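Local coordinates for glycosyl hydrolases family 31 family protein (Aspergillus niger, PDB 6DRU) that catalyses the hydrolytic release of alpha-xylose from the non-reducing terminal glucose of xyloglucan oligosaccharides, as an alpha-xylosidase of glycoside hydrolase family 31, at residues Asp49-Glu53 with Gly54-Thr58; Asn261-Glu264 with Val265-Ala269; Gln411-Tyr414 with Ile415-Ile418; Ser636-Thr639 with Thr640-Met644. All blocks are in the same frame, centred on the assembly; numbering follows the deposited sequence.

Contact 1 of 4, residues Asp49-Glu53 with Gly54-Thr58; sequences DPPIE and GYEDT
Glu56 lays its carboxylate against the ring of Pro51. The two side chains meet at about a right angle. Glu56 OE2 lies 3.4 Å from Pro51 CD, and Glu56 OE1 lies 3.6 Å from the same carbon. The acid chain bends at its second torsion (chi2 96°), which turns the carboxylate back across the turn. Glu56 CG lies over one face of the Tyr55 ring, toward its rim.

A water joins the two arms of the loop. It lies 2.7 Å from Glu56 OE1 and 3.1 Å from Pro51 O, placed to donate to each. More acceptors surround it than it has protons, so the two bonds need not be made at once. Gly25 N and His60 NE2 hold Glu56 OE2, which probably limits rotation of the carboxylate.

Nearer the open ends of the turn, Pro50 CB packs on Thr58 O at 3.7 Å. A cis peptide bond precedes Pro50. The arrangement is an irregular surface loop, away from the xylose pocket and the catalytic residues.

Glu53 points the other way and reaches the helix 228-239, where Gln233 binds OE2; Arg241 forms a salt bridge with OE1. Pro51 touches Leu238, and the backbone of Ile52 bonds to that of Ala237. The loop thus joins strand 28-35 to strand 66-68 and rests against this helix.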
loop_
_atom_site.group_PDB
_atom_site.type_symbol
_atom_site.label_atom_id
_atom_site.label_comp_id
_atom_site.label_asym_id
_atom_site.label_seq_id
_atom_site.Cartn_x
_atom_site.Cartn_y
_atom_site.Cartn_z
ATOM N N ASP A 49 -16.876 23.899 18.917
ATOM C CA ASP A 49 -16.534 25.179 18.296
ATOM C C ASP A 49 -17.798 26.019 18.185
ATOM O O ASP A 49 -18.683 25.693 17.367
ATOM C CB ASP A 49 -15.889 24.985 16.927
ATOM C CG ASP A 49 -15.338 26.277 16.357
ATOM O OD1 ASP A 49 -15.270 27.276 17.105
ATOM O OD2 ASP A 49 -14.968 26.293 15.162
ATOM N N PRO A 50 -17.939 27.093 18.979
ATOM C CA PRO A 50 -16.949 27.529 19.967
ATOM C C PRO A 50 -16.974 26.643 21.205
ATOM O O PRO A 50 -17.929 25.882 21.366
ATOM C CB PRO A 50 -17.398 28.953 20.298
ATOM C CG PRO A 50 -18.875 28.906 20.133
ATOM C CD PRO A 50 -19.141 27.947 18.996
ATOM N N PRO A 51 -15.939 26.712 22.042
ATOM C CA PRO A 51 -15.954 25.934 23.283
ATOM C C PRO A 51 -17.193 26.240 24.109
ATOM O O PRO A 51 -17.766 27.331 24.029
ATOM C CB PRO A 51 -14.675 26.384 23.999
ATOM C CG PRO A 51 -13.767 26.804 22.898
ATOM C CD PRO A 51 -14.655 27.408 21.842
ATOM N N ILE A 52 -17.609 25.246 24.902
ATOM C CA ILE A 52 -18.783 25.381 25.763
ATOM C C ILE A 52 -18.679 26.627 26.627
ATOM O O ILE A 52 -19.692 27.241 26.985
ATOM C CB ILE A 52 -18.950 24.107 26.623
ATOM C CG1 ILE A 52 -19.415 22.933 25.763
ATOM C CG2 ILE A 52 -19.933 24.329 27.762
ATOM C CD1 ILE A 52 -19.216 21.590 26.426
ATOM N N GLU A 53 -17.456 27.045 26.937
ATOM C CA GLU A 53 -17.212 28.173 27.819
ATOM C C GLU A 53 -15.892 28.809 27.413
ATOM O O GLU A 53 -14.871 28.120 27.332
ATOM C CB GLU A 53 -17.188 27.699 29.274
ATOM C CG GLU A 53 -16.365 28.520 30.234
ATOM C CD GLU A 53 -16.285 27.856 31.592
ATOM O OE1 GLU A 53 -17.328 27.364 32.073
ATOM O OE2 GLU A 53 -15.179 27.811 32.173
ATOM N N GLY A 54 -15.921 30.106 27.133
ATOM C CA GLY A 54 -14.725 30.790 26.676
ATOM C C GLY A 54 -15.020 32.242 26.370
ATOM O O GLY A 54 -16.130 32.738 26.588
ATOM N N TYR A 55 -13.990 32.921 25.861
ATOM C CA TYR A 55 -14.075 34.341 25.547
ATOM C C TYR A 55 -14.860 34.628 24.274
ATOM O O TYR A 55 -15.191 35.792 24.025
ATOM C CB TYR A 55 -12.669 34.931 25.403
ATOM C CG TYR A 55 -12.002 34.574 24.091
ATOM C CD1 TYR A 55 -11.359 33.355 23.928
ATOM C CD2 TYR A 55 -12.028 35.451 23.012
ATOM C CE1 TYR A 55 -10.755 33.022 22.728
ATOM C CE2 TYR A 55 -11.430 35.125 21.811
ATOM C CZ TYR A 55 -10.794 33.911 21.675
ATOM O OH TYR A 55 -10.195 33.585 20.479
ATOM N N GLU A 56 -15.161 33.613 23.469
ATOM C CA GLU A 56 -15.682 33.848 22.133
ATOM C C GLU A 56 -17.184 34.104 22.155
ATOM O O GLU A 56 -17.906 33.694 23.068
ATOM C CB GLU A 56 -15.385 32.658 21.221
ATOM C CG GLU A 56 -13.961 32.156 21.301
ATOM C CD GLU A 56 -13.810 30.991 22.257
ATOM O OE1 GLU A 56 -14.716 30.787 23.091
ATOM O OE2 GLU A 56 -12.788 30.276 22.171
ATOM N N ASP A 57 -17.647 34.800 21.119
ATOM C CA ASP A 57 -19.069 34.997 20.870
ATOM C C ASP A 57 -19.625 34.035 19.833
ATOM O O ASP A 57 -20.795 33.650 19.923
ATOM C CB ASP A 57 -19.334 36.435 20.408
ATOM C CG ASP A 57 -18.925 37.463 21.444
ATOM O OD1 ASP A 57 -18.257 38.449 21.071
ATOM O OD2 ASP A 57 -19.231 37.261 22.638
ATOM N N THR A 58 -18.811 33.637 18.857
ATOM C CA THR A 58 -19.240 32.737 17.797
ATOM C C THR A 58 -18.109 31.768 17.481
ATOM O O THR A 58 -17.001 31.872 18.013
ATOM C CB THR A 58 -19.656 33.510 16.540
ATOM O OG1 THR A 58 -19.992 32.587 15.497
ATOM C CG2 THR A 58 -18.522 34.411 16.072
HETATM O O HOH W 1 -17.110 30.307 24.178
#

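Contact 2 of 4, residues Asn261-Glu264 with Val265-Ala269; sequences NQTE and VELLA. With NAG (2-acetamido-2-deoxy-beta-D-glucopyranose), chain C; MAN (alpha-D-mannopyranose), chain D.
Gln262 and Glu266 join their side chains one turn apart at the start of helix 262-274. This is the helix of a beta-alpha-beta unit in the TIM barrel, between strands 252-254 and 281-284.

Gln262 NE2 gives a nearly straight hydrogen bond (170°) to Glu266 OE2 at 3.2 Å. The acceptor lies in the amide plane, but the donor stands above the carboxylate plane. The two planes are 79° apart. Gln262 OE1 accepts from Asn304 N, so both ends of the amide are used.

Backbone bonds follow the helical pattern. Glu266 N, Leu267 N and Leu268 N bond to Gln262 O, Thr263 O and Glu264 O, respectively. The first such bond, Val265 N to Asn261 O, is weak.

Apolar packing is modest. The Thr263 and Leu267 side chains lie side by side, with CG2 and CD1 4.0 Å apart. Val265 touches Met308 and Val312 of helix 305-316.

Capping and glycosylation share Asn261, the first residue of an Asn-Gln-Thr sequon. As N-cap, its OD1 takes Glu264 N at 2.9 Å and, weakly, Thr263 N. Its ND2 carries the N-glycan through a 1.5 Å covalent bond to C1 of the N-acetylglucosamine.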
loop_
_atom_site.group_PDB
_atom_site.type_symbol
_atom_site.label_atom_id
_atom_site.label_comp_id
_atom_site.label_asym_id
_atom_site.label_seq_id
_atom_site.Cartn_x
_atom_site.Cartn_y
_atom_site.Cartn_z
ATOM N N ASN A 261 -33.581 -16.228 32.855
ATOM C CA ASN A 261 -34.961 -16.177 32.386
ATOM C C ASN A 261 -35.741 -15.153 33.207
ATOM O O ASN A 261 -35.230 -14.569 34.166
ATOM C CB ASN A 261 -35.625 -17.563 32.435
ATOM C CG ASN A 261 -35.868 -18.059 33.853
ATOM O OD1 ASN A 261 -36.700 -17.519 34.581
ATOM N ND2 ASN A 261 -35.154 -19.111 34.241
ATOM N N GLN A 262 -37.002 -14.944 32.816
ATOM C CA GLN A 262 -37.817 -13.907 33.440
ATOM C C GLN A 262 -38.136 -14.242 34.891
ATOM O O GLN A 262 -38.125 -13.356 35.756
ATOM C CB GLN A 262 -39.104 -13.699 32.644
ATOM C CG GLN A 262 -40.099 -12.769 33.321
ATOM C CD GLN A 262 -41.304 -12.464 32.455
ATOM O OE1 GLN A 262 -41.290 -12.695 31.246
ATOM N NE2 GLN A 262 -42.359 -11.945 33.072
ATOM N N THR A 263 -38.429 -15.511 35.181
ATOM C CA THR A 263 -38.828 -15.877 36.535
ATOM C C THR A 263 -37.672 -15.740 37.519
ATOM O O THR A 263 -37.892 -15.383 38.681
ATOM C CB THR A 263 -39.379 -17.307 36.540
ATOM O OG1 THR A 263 -40.685 -17.319 35.952
ATOM C CG2 THR A 263 -39.453 -17.872 37.954
ATOM N N GLU A 264 -36.436 -15.951 37.064
ATOM C CA GLU A 264 -35.290 -15.730 37.942
ATOM C C GLU A 264 -35.157 -14.257 38.310
ATOM O O GLU A 264 -34.803 -13.924 39.448
ATOM C CB GLU A 264 -34.011 -16.236 37.277
ATOM C CG GLU A 264 -32.754 -15.990 38.093
ATOM C CD GLU A 264 -31.518 -16.602 37.465
ATOM O OE1 GLU A 264 -31.667 -17.458 36.566
ATOM O OE2 GLU A 264 -30.398 -16.237 37.883
ATOM N N VAL A 265 -35.441 -13.360 37.363
ATOM C CA VAL A 265 -35.387 -11.931 37.652
ATOM C C VAL A 265 -36.512 -11.533 38.597
ATOM O O VAL A 265 -36.327 -10.697 39.488
ATOM C CB VAL A 265 -35.426 -11.124 36.342
ATOM C CG1 VAL A 265 -35.557 -9.638 36.630
ATOM C CG2 VAL A 265 -34.177 -11.397 35.522
ATOM N N GLU A 266 -37.696 -12.124 38.425
ATOM C CA GLU A 266 -38.812 -11.779 39.299
ATOM C C GLU A 266 -38.592 -12.293 40.719
ATOM O O GLU A 266 -38.980 -11.631 41.688
ATOM C CB GLU A 266 -40.121 -12.315 38.723
ATOM C CG GLU A 266 -40.618 -11.542 37.511
ATOM C CD GLU A 266 -41.838 -12.172 36.870
ATOM O OE1 GLU A 266 -42.007 -13.404 36.986
ATOM O OE2 GLU A 266 -42.635 -11.430 36.256
ATOM N N LEU A 267 -37.963 -13.465 40.870
ATOM C CA LEU A 267 -37.661 -13.954 42.212
ATOM C C LEU A 267 -36.549 -13.143 42.862
ATOM O O LEU A 267 -36.499 -13.039 44.092
ATOM C CB LEU A 267 -37.283 -15.436 42.174
ATOM C CG LEU A 267 -38.333 -16.408 41.634
ATOM C CD1 LEU A 267 -37.796 -17.834 41.628
ATOM C CD2 LEU A 267 -39.626 -16.311 42.431
ATOM N N LEU A 268 -35.653 -12.568 42.060
ATOM C CA LEU A 268 -34.612 -11.703 42.607
ATOM C C LEU A 268 -35.216 -10.451 43.232
ATOM O O LEU A 268 -34.831 -10.044 44.335
ATOM C CB LEU A 268 -33.614 -11.341 41.509
ATOM C CG LEU A 268 -32.458 -10.411 41.868
ATOM C CD1 LEU A 268 -31.546 -11.054 42.897
ATOM C CD2 LEU A 268 -31.687 -10.091 40.607
ATOM N N ALA A 269 -36.166 -9.820 42.536
ATOM C CA ALA A 269 -36.850 -8.661 43.100
ATOM C C ALA A 269 -37.669 -9.047 44.326
ATOM O O ALA A 269 -37.772 -8.269 45.281
ATOM C CB ALA A 269 -37.739 -8.009 42.041
HETATM C C1 NAG C . -35.714 -19.932 35.330
HETATM C C2 NAG C . -35.527 -21.419 35.111
HETATM C C3 NAG C . -35.819 -22.216 36.328
HETATM C C4 NAG C . -35.064 -21.658 37.511
HETATM C C5 NAG C . -35.370 -20.184 37.658
HETATM C C6 NAG C . -34.577 -19.603 38.806
HETATM C C7 NAG C . -35.777 -22.106 32.777
HETATM C C8 NAG C . -34.291 -21.928 32.604
HETATM N N2 NAG C . -36.359 -21.843 34.040
HETATM O O3 NAG C . -35.487 -23.566 36.100
HETATM O O4 NAG C . -35.448 -22.349 38.675
HETATM O O5 NAG C . -35.005 -19.523 36.473
HETATM O O6 NAG C . -33.209 -19.887 38.615
HETATM O O7 NAG C . -36.461 -22.469 31.841
HETATM C C1 MAN D . -40.132 -22.637 30.391
HETATM C C2 MAN D . -41.608 -22.387 30.576
HETATM C C3 MAN D . -41.917 -20.943 30.238
HETATM C C4 MAN D . -40.947 -19.990 30.908
HETATM C C5 MAN D . -39.519 -20.494 30.841
HETATM C C6 MAN D . -38.634 -19.628 31.712
HETATM O O2 MAN D . -41.967 -22.652 31.912
HETATM O O3 MAN D . -43.225 -20.642 30.664
HETATM O O4 MAN D . -41.016 -18.745 30.253
HETATM O O5 MAN D . -39.438 -21.821 31.300
HETATM O O6 MAN D . -39.364 -18.542 32.240
#

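Contact 3 of 4, residues Gln411-Tyr414 with Ile415-Ile418; sequences QSTY and IESI. With GAL (beta-D-galactopyranose), chain F.
Ser412 OG accepts from Ile415 N at 3.1 Å, in a fairly straight bond (164°). This is an N-cap on the short helix 413-417. OG sits between the backbone N and the carbonyl carbon (chi1 71°), which turns it back over the first helical turn. Ser412 O takes Glu416 N at 2.9 Å, in the carbonyl plane.

The far end is the more closely packed. Tyr414 O receives Ser417 OG at 2.6 Å, and more weakly Ser417 N and Ile418 N. Tyr414 CE1 packs on Ile418 CD1 at 4.2 Å. Gln411 NE2 lies 3.7 Å from Ile415 CD1 and bonds to Tyr335 OH of the third subunit. In the second subunit, Thr69 O bonds to Tyr414 OH. His14 of that subunit meets the Tyr414 ring edge-to-face and bonds to Ser417 OG through NE2.

The sugar side is looser. Glu416 runs extended past the backbone carbonyl of Gln411, and its OE2 takes a weak bond from Gly410 N. OE2 stays 3.8 Å from O6 of a bound galactose.

Glu416 also touches a bound glucose and lies about 10 Å, side chain to side chain, from the proton donor Asp487. The acid lies beside the sugars, consistent with a wall along the bound xyloglucan product.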
loop_
_atom_site.group_PDB
_atom_site.type_symbol
_atom_site.label_atom_id
_atom_site.label_comp_id
_atom_site.label_asym_id
_atom_site.label_seq_id
_atom_site.Cartn_x
_atom_site.Cartn_y
_atom_site.Cartn_z
ATOM N N GLN A 411 -13.613 -18.889 20.524
ATOM C CA GLN A 411 -12.988 -20.154 20.177
ATOM C C GLN A 411 -11.940 -20.504 21.234
ATOM O O GLN A 411 -11.821 -19.833 22.263
ATOM C CB GLN A 411 -12.410 -20.078 18.764
ATOM C CG GLN A 411 -13.473 -19.844 17.689
ATOM C CD GLN A 411 -12.914 -19.869 16.279
ATOM O OE1 GLN A 411 -13.045 -18.898 15.531
ATOM N NE2 GLN A 411 -12.294 -20.982 15.905
ATOM N N SER A 412 -11.180 -21.571 20.999
ATOM C CA SER A 412 -10.192 -22.016 21.973
ATOM C C SER A 412 -9.127 -20.947 22.189
ATOM O O SER A 412 -8.870 -20.107 21.321
ATOM C CB SER A 412 -9.536 -23.320 21.520
ATOM O OG SER A 412 -8.684 -23.110 20.409
ATOM N N THR A 413 -8.505 -20.986 23.369
ATOM C CA THR A 413 -7.448 -20.028 23.673
ATOM C C THR A 413 -6.231 -20.238 22.782
ATOM O O THR A 413 -5.477 -19.289 22.535
ATOM C CB THR A 413 -7.054 -20.130 25.147
ATOM O OG1 THR A 413 -6.394 -21.380 25.382
ATOM C CG2 THR A 413 -8.287 -20.043 26.033
ATOM N N TYR A 414 -6.019 -21.463 22.295
ATOM C CA TYR A 414 -4.943 -21.696 21.337
ATOM C C TYR A 414 -5.218 -20.971 20.026
ATOM O O TYR A 414 -4.335 -20.300 19.479
ATOM C CB TYR A 414 -4.762 -23.196 21.094
ATOM C CG TYR A 414 -3.593 -23.523 20.186
ATOM C CD1 TYR A 414 -3.740 -23.543 18.804
ATOM C CD2 TYR A 414 -2.338 -23.799 20.712
ATOM C CE1 TYR A 414 -2.673 -23.830 17.973
ATOM C CE2 TYR A 414 -1.265 -24.091 19.889
ATOM C CZ TYR A 414 -1.438 -24.105 18.521
ATOM O OH TYR A 414 -0.373 -24.393 17.698
ATOM N N ILE A 415 -6.439 -21.106 19.502
ATOM C CA ILE A 415 -6.800 -20.424 18.261
ATOM C C ILE A 415 -6.779 -18.915 18.455
ATOM O O ILE A 415 -6.283 -18.170 17.599
ATOM C CB ILE A 415 -8.174 -20.916 17.768
ATOM C CG1 ILE A 415 -8.089 -22.376 17.325
ATOM C CG2 ILE A 415 -8.685 -20.040 16.634
ATOM C CD1 ILE A 415 -9.428 -22.983 16.982
ATOM N N GLU A 416 -7.310 -18.439 19.586
ATOM C CA GLU A 416 -7.295 -17.008 19.875
ATOM C C GLU A 416 -5.876 -16.460 19.941
ATOM O O GLU A 416 -5.644 -15.297 19.591
ATOM C CB GLU A 416 -8.027 -16.726 21.188
ATOM C CG GLU A 416 -9.539 -16.873 21.113
ATOM C CD GLU A 416 -10.194 -16.812 22.480
ATOM O OE1 GLU A 416 -9.483 -17.007 23.488
ATOM O OE2 GLU A 416 -11.419 -16.567 22.548
ATOM N N SER A 417 -4.916 -17.278 20.374
ATOM C CA SER A 417 -3.533 -16.840 20.495
ATOM C C SER A 417 -2.796 -16.814 19.161
ATOM O O SER A 417 -1.719 -16.211 19.084
ATOM C CB SER A 417 -2.784 -17.735 21.482
ATOM O OG SER A 417 -2.694 -19.065 21.001
ATOM N N ILE A 418 -3.336 -17.451 18.127
ATOM C CA ILE A 418 -2.706 -17.383 16.803
ATOM C C ILE A 418 -2.758 -15.945 16.305
ATOM O O ILE A 418 -3.843 -15.329 16.296
ATOM C CB ILE A 418 -3.409 -18.333 15.819
ATOM C CG1 ILE A 418 -3.414 -19.758 16.370
ATOM C CG2 ILE A 418 -2.721 -18.302 14.464
ATOM C CD1 ILE A 418 -4.220 -20.727 15.540
HETATM C C1 GAL F . -12.039 -21.535 27.892
HETATM C C2 GAL F . -12.615 -22.914 27.661
HETATM C C3 GAL F . -12.881 -23.327 26.359
HETATM C C4 GAL F . -13.484 -22.187 25.562
HETATM C C5 GAL F . -12.783 -20.872 25.830
HETATM C C6 GAL F . -13.492 -19.773 25.066
HETATM O O2 GAL F . -11.862 -23.876 28.366
HETATM O O3 GAL F . -13.594 -24.541 26.396
HETATM O O4 GAL F . -14.851 -22.058 25.879
HETATM O O5 GAL F . -12.819 -20.583 27.208
HETATM O O6 GAL F . -12.919 -18.523 25.382
#

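Contact 4 of 4, residues Ser636-Thr639 with Thr640-Met644; sequences SNYT and TQQYM. With NAG (2-acetamido-2-deoxy-beta-D-glucopyranose), chain E.
Asn637 and Gln641 join their amides four residues apart, across the end of the helix. Asn637 ND2 donates to Gln641 OE1 at 2.7 Å. The acceptor is near the amide plane of Asn637, but the donor stands above the carbonyl plane of Gln641, 52° out of it. Gln641 CG lies anti to the carbonyl carbon (chi1 -57°) and the chain runs extended, which carries its amide up to the glycan. ND2 is also bound to C1 of an N-acetylglucosamine. Gln641 NE2 gives a weak bond to O7 of this sugar, at 3.3 Å, and His158 NE2 bonds to Gln641 OE1.

Tyr638 and Gln642 run alongside each other, pointing the same way. Their ring and amide planes are 64° apart, and Gln642 OE1 comes 3.3 Å from Tyr638 CD1. Gln642 NE2 is anchored on Tyr665 O.

Asn637-Tyr638-Thr639 is an N-glycosylation sequon. It lies in the short helix 637-640 of the C-terminal domain, which leads into strand 643-645. Ser636 caps it, its OG accepting from Tyr638 N at 3.2 Å.

Thr640 meets Ser636 through two atoms. Ser636 O accepts from Thr639 N, Thr640 N and Thr640 OG1. Thr640 N comes nearly along the carbonyl axis, Thr640 OG1 from above the carbonyl plane. Thr639 OG1 bonds to Leu631 O.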
loop_
_atom_site.group_PDB
_atom_site.type_symbol
_atom_site.label_atom_id
_atom_site.label_comp_id
_atom_site.label_asym_id
_atom_site.label_seq_id
_atom_site.Cartn_x
_atom_site.Cartn_y
_atom_site.Cartn_z
ATOM N N SER A 636 3.949 5.662 43.714
ATOM C CA SER A 636 3.827 5.050 45.029
ATOM C C SER A 636 2.398 4.572 45.267
ATOM O O SER A 636 1.434 5.134 44.738
ATOM C CB SER A 636 4.233 6.047 46.116
ATOM O OG SER A 636 3.833 5.603 47.401
ATOM N N ASN A 637 2.267 3.513 46.072
ATOM C CA ASN A 637 0.945 2.994 46.409
ATOM C C ASN A 637 0.082 4.029 47.117
ATOM O O ASN A 637 -1.148 3.911 47.097
ATOM C CB ASN A 637 1.067 1.741 47.282
ATOM C CG ASN A 637 1.825 0.616 46.597
ATOM O OD1 ASN A 637 3.054 0.625 46.540
ATOM N ND2 ASN A 637 1.092 -0.365 46.078
ATOM N N TYR A 638 0.695 5.042 47.737
ATOM C CA TYR A 638 -0.072 6.083 48.411
ATOM C C TYR A 638 -0.785 7.008 47.435
ATOM O O TYR A 638 -1.745 7.679 47.829
ATOM C CB TYR A 638 0.838 6.898 49.329
ATOM C CG TYR A 638 1.405 6.101 50.480
ATOM C CD1 TYR A 638 0.601 5.245 51.218
ATOM C CD2 TYR A 638 2.747 6.199 50.822
ATOM C CE1 TYR A 638 1.116 4.509 52.270
ATOM C CE2 TYR A 638 3.271 5.468 51.870
ATOM C CZ TYR A 638 2.452 4.626 52.591
ATOM O OH TYR A 638 2.975 3.898 53.635
ATOM N N THR A 639 -0.342 7.063 46.177
ATOM C CA THR A 639 -0.988 7.897 45.174
ATOM C C THR A 639 -1.717 7.107 44.098
ATOM O O THR A 639 -2.654 7.641 43.496
ATOM C CB THR A 639 0.039 8.821 44.502
ATOM O OG1 THR A 639 1.143 8.043 44.022
ATOM C CG2 THR A 639 0.549 9.849 45.493
ATOM N N THR A 640 -1.324 5.860 43.845
ATOM C CA THR A 640 -2.019 5.017 42.882
ATOM C C THR A 640 -3.164 4.225 43.498
ATOM O O THR A 640 -3.963 3.644 42.754
ATOM C CB THR A 640 -1.037 4.050 42.206
ATOM O OG1 THR A 640 -0.552 3.102 43.165
ATOM C CG2 THR A 640 0.136 4.810 41.607
ATOM N N GLN A 641 -3.266 4.184 44.832
ATOM C CA GLN A 641 -4.314 3.425 45.505
ATOM C C GLN A 641 -5.066 4.243 46.550
ATOM O O GLN A 641 -5.898 3.682 47.273
ATOM C CB GLN A 641 -3.730 2.163 46.154
ATOM C CG GLN A 641 -2.996 1.249 45.182
ATOM C CD GLN A 641 -2.431 0.012 45.854
ATOM O OE1 GLN A 641 -1.466 -0.584 45.375
ATOM N NE2 GLN A 641 -3.035 -0.383 46.968
ATOM N N GLN A 642 -4.798 5.543 46.656
ATOM C CA GLN A 642 -5.589 6.452 47.473
ATOM C C GLN A 642 -6.117 7.579 46.597
ATOM O O GLN A 642 -5.520 7.917 45.570
ATOM C CB GLN A 642 -4.777 7.052 48.629
ATOM C CG GLN A 642 -4.065 6.050 49.519
ATOM C CD GLN A 642 -3.321 6.725 50.659
ATOM O OE1 GLN A 642 -2.622 6.073 51.436
ATOM N NE2 GLN A 642 -3.473 8.041 50.765
ATOM N N TYR A 643 -7.237 8.166 47.010
ATOM C CA TYR A 643 -7.836 9.242 46.236
ATOM C C TYR A 643 -8.853 9.972 47.096
ATOM O O TYR A 643 -9.319 9.458 48.115
ATOM C CB TYR A 643 -8.507 8.716 44.964
ATOM C CG TYR A 643 -9.681 7.799 45.221
ATOM C CD1 TYR A 643 -9.489 6.446 45.468
ATOM C CD2 TYR A 643 -10.983 8.287 45.209
ATOM C CE1 TYR A 643 -10.559 5.605 45.701
ATOM C CE2 TYR A 643 -12.059 7.454 45.441
ATOM C CZ TYR A 643 -11.841 6.113 45.686
ATOM O OH TYR A 643 -12.909 5.276 45.917
ATOM N N MET A 644 -9.193 11.182 46.663
ATOM C CA MET A 644 -10.259 11.956 47.278
ATOM C C MET A 644 -11.554 11.682 46.522
ATOM O O MET A 644 -11.667 12.013 45.337
ATOM C CB MET A 644 -9.924 13.447 47.265
ATOM C CG MET A 644 -8.778 13.838 48.195
ATOM S SD MET A 644 -9.197 13.825 49.952
ATOM C CE MET A 644 -10.396 15.153 50.038
HETATM C C1 NAG E . 1.791 -1.550 45.552
HETATM C C2 NAG E . 1.177 -2.916 45.785
HETATM C C3 NAG E . 1.972 -4.013 45.182
HETATM C C4 NAG E . 2.301 -3.699 43.741
HETATM C C5 NAG E . 2.985 -2.354 43.672
HETATM C C6 NAG E . 3.333 -2.030 42.233
HETATM C C7 NAG E . -0.242 -3.252 47.768
HETATM C C8 NAG E . -0.382 -3.488 49.255
HETATM N N2 NAG E . 1.046 -3.138 47.183
HETATM O O3 NAG E . 1.251 -5.219 45.288
HETATM O O4 NAG E . 3.149 -4.691 43.215
HETATM O O5 NAG E . 2.110 -1.382 44.192
HETATM O O6 NAG E . 2.760 -0.796 41.865
HETATM O O7 NAG E . -1.235 -3.157 47.075
#

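Overall arrangement
The four contacts lie apart, with no atoms touching. Contacts 2 and 3 share the TIM-barrel domain, with centres about 35 Å apart. Contact 4 is in the C-terminal domain, and contact 1 is in a loop between strands 28-35 and 66-68. Contact 2 is buried, contacts 3 and 4 are partly buried, and contact 1 is a surface turn. Contacts 2, 3 and 4 each begin a helix with a side-chain cap, from asparagine in contact 2 and serine in the others. Contact 1 has no helix and rests on a carboxylate packed on a proline, with a water nearby. Contacts 2 and 4 carry N-glycans. Contact 3 alone meets other subunits.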